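Local atomic coordinates of putative TRAP PERIPLASMIC SOLUTE BINDING PROTEIN (Haemophilus influenzae, PDB entry 4PBQ), a protein that binds L-gulonate and, as a periplasmic solute-binding protein, probably delivers it to a TRAP transporter. Residues Gly101-Glu104 against Leu108-Asp111. Numbering follows the deposited sequence.
With 2UF (L-gulonate), chain D.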
loop_
_atom_site.group_PDB
_atom_site.type_symbol
_atom_site.label_atom_id
_atom_site.label_comp_id
_atom_site.label_asym_id
_atom_site.label_seq_id
_atom_site.Cartn_x
_atom_site.Cartn_y
_atom_site.Cartn_z
ATOM N N GLY A 101 10.964 -0.863 0.231
ATOM C CA GLY A 101 9.966 -1.816 0.667
ATOM C C GLY A 101 9.891 -2.045 2.177
ATOM O O GLY A 101 9.065 -2.848 2.648
ATOM N N VAL A 102 10.741 -1.348 2.933
ATOM C CA VAL A 102 10.889 -1.610 4.361
ATOM C C VAL A 102 9.579 -1.449 5.143
ATOM O O VAL A 102 9.360 -2.164 6.114
ATOM C CB VAL A 102 12.008 -0.740 4.995
ATOM C CG1 VAL A 102 11.660 0.742 4.967
ATOM C CG2 VAL A 102 12.305 -1.192 6.415
ATOM N N TRP A 103 8.703 -0.541 4.710
ATOM C CA TRP A 103 7.491 -0.241 5.486
ATOM C C TRP A 103 6.530 -1.415 5.538
ATOM O O TRP A 103 5.703 -1.455 6.426
ATOM C CB TRP A 103 6.758 1.003 4.933
ATOM C CG TRP A 103 7.713 2.081 4.600
ATOM C CD1 TRP A 103 7.988 2.596 3.358
ATOM C CD2 TRP A 103 8.569 2.778 5.518
ATOM N NE1 TRP A 103 8.968 3.557 3.454
ATOM C CE2 TRP A 103 9.334 3.685 4.772
ATOM C CE3 TRP A 103 8.764 2.718 6.905
ATOM C CZ2 TRP A 103 10.272 4.509 5.358
ATOM C CZ3 TRP A 103 9.702 3.556 7.480
ATOM C CH2 TRP A 103 10.442 4.425 6.716
ATOM N N GLU A 104 6.645 -2.335 4.575
ATOM C CA GLU A 104 5.819 -3.529 4.494
ATOM C C GLU A 104 6.474 -4.769 5.134
ATOM O O GLU A 104 5.940 -5.864 5.041
ATOM C CB GLU A 104 5.439 -3.814 3.041
ATOM C CG GLU A 104 4.299 -2.890 2.537
ATOM C CD GLU A 104 4.003 -3.035 1.043
ATOM O OE1 GLU A 104 4.927 -3.438 0.291
ATOM O OE2 GLU A 104 2.830 -2.807 0.639
ATOM N N LEU A 108 5.980 -4.691 11.612
ATOM C CA LEU A 108 6.772 -3.500 11.872
ATOM C C LEU A 108 6.003 -2.491 12.729
ATOM O O LEU A 108 6.595 -1.834 13.589
ATOM C CB LEU A 108 7.193 -2.860 10.545
ATOM C CG LEU A 108 8.292 -1.804 10.584
ATOM C CD1 LEU A 108 9.603 -2.378 11.102
ATOM C CD2 LEU A 108 8.457 -1.224 9.181
ATOM N N PHE A 109 4.689 -2.390 12.504
ATOM C CA PHE A 109 3.836 -1.403 13.179
ATOM C C PHE A 109 2.693 -2.052 13.941
ATOM O O PHE A 109 2.031 -2.924 13.393
ATOM C CB PHE A 109 3.192 -0.462 12.164
ATOM C CG PHE A 109 4.154 0.227 11.259
ATOM C CD1 PHE A 109 5.308 0.826 11.744
ATOM C CD2 PHE A 109 3.882 0.318 9.910
ATOM C CE1 PHE A 109 6.182 1.477 10.896
ATOM C CE2 PHE A 109 4.759 0.980 9.047
ATOM C CZ PHE A 109 5.904 1.557 9.540
ATOM N N LYS A 110 2.421 -1.567 15.163
ATOM C CA LYS A 110 1.402 -2.170 16.042
ATOM C C LYS A 110 -0.045 -1.807 15.692
ATOM O O LYS A 110 -0.962 -2.588 15.961
ATOM C CB LYS A 110 1.691 -1.845 17.522
ATOM C CG LYS A 110 1.201 -0.484 18.013
ATOM C CD LYS A 110 1.615 -0.241 19.483
ATOM C CE LYS A 110 0.694 0.765 20.169
ATOM N NZ LYS A 110 1.266 2.123 20.199
ATOM N N ASP A 111 -0.236 -0.637 15.076
ATOM C CA ASP A 111 -1.559 -0.157 14.697
ATOM C C ASP A 111 -1.435 1.015 13.719
ATOM O O ASP A 111 -0.323 1.446 13.398
ATOM C CB ASP A 111 -2.402 0.219 15.933
ATOM C CG ASP A 111 -1.726 1.238 16.850
ATOM O OD1 ASP A 111 -1.014 2.149 16.372
ATOM O OD2 ASP A 111 -1.938 1.140 18.087
HETATM O O6A 2UF D . -1.657 -5.419 -5.753
HETATM C C6 2UF D . -1.628 -5.400 -4.515
HETATM O O6B 2UF D . -2.014 -6.314 -3.770
HETATM C C5 2UF D . -1.115 -4.104 -3.854
HETATM O O5 2UF D . -1.730 -3.972 -2.591
HETATM C C4 2UF D . 0.421 -4.143 -3.685
HETATM O O4 2UF D . 1.052 -4.151 -4.976
HETATM C C3 2UF D . 0.886 -2.928 -2.854
HETATM O O3 2UF D . 0.346 -1.658 -3.357
HETATM C C2 2UF D . 2.420 -2.825 -2.819
HETATM O O2 2UF D . 2.698 -1.917 -1.771
HETATM C C1 2UF D . 3.087 -4.186 -2.448
HETATM O O1 2UF D . 4.494 -3.945 -2.282
#
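Trp103 and Phe109 meet obliquely, Trp103 CE3 lying 4.1 Å from Phe109 CZ. One face of the indole is taken by its own neighbour, Val102, whose CG1 sits 3.7 Å above the plane and over its centre; Tyr141 adds an edge-to-face ring contact. On the phenyl side, Leu108 CG stands over one face, offset toward the rim, while Trp103 O approaches Phe109 CE2 to 3.7 Å, again at a slant.

With CG anti to the backbone N (chi1 -166°), Leu108 turns its CD2 branch back to the carbonyl oxygens of the short 3-10 turn, reaching Val102 O at 3.3 Å. No hydrogen bond links the two segments; the buried contact is van der Waals packing of Leu108 and Phe109 carbons on those oxygens and on the indole, continued by Ile323 of helix 316-326 and by Val118 of helix 112-119.

The same turn, tied by Glu104 N to Gly101 O, points Glu104 away from the packing and into the sugar-acid site. Beyond CG its chain runs extended, and the carboxylate takes two ligand hydroxyls, one on each oxygen: O1 of L-gulonate donates to OE1 at 2.7 Å and O2 donates to OE2 at 2.6 Å. Ser232 OG also bonds OE2, a second-shell contact that should steady the carboxylate. This bidentate grip at the hydroxyl end of L-gulonate, opposite its carboxylate, belongs to the ligand pocket of a family 7 TRAP solute-binding protein.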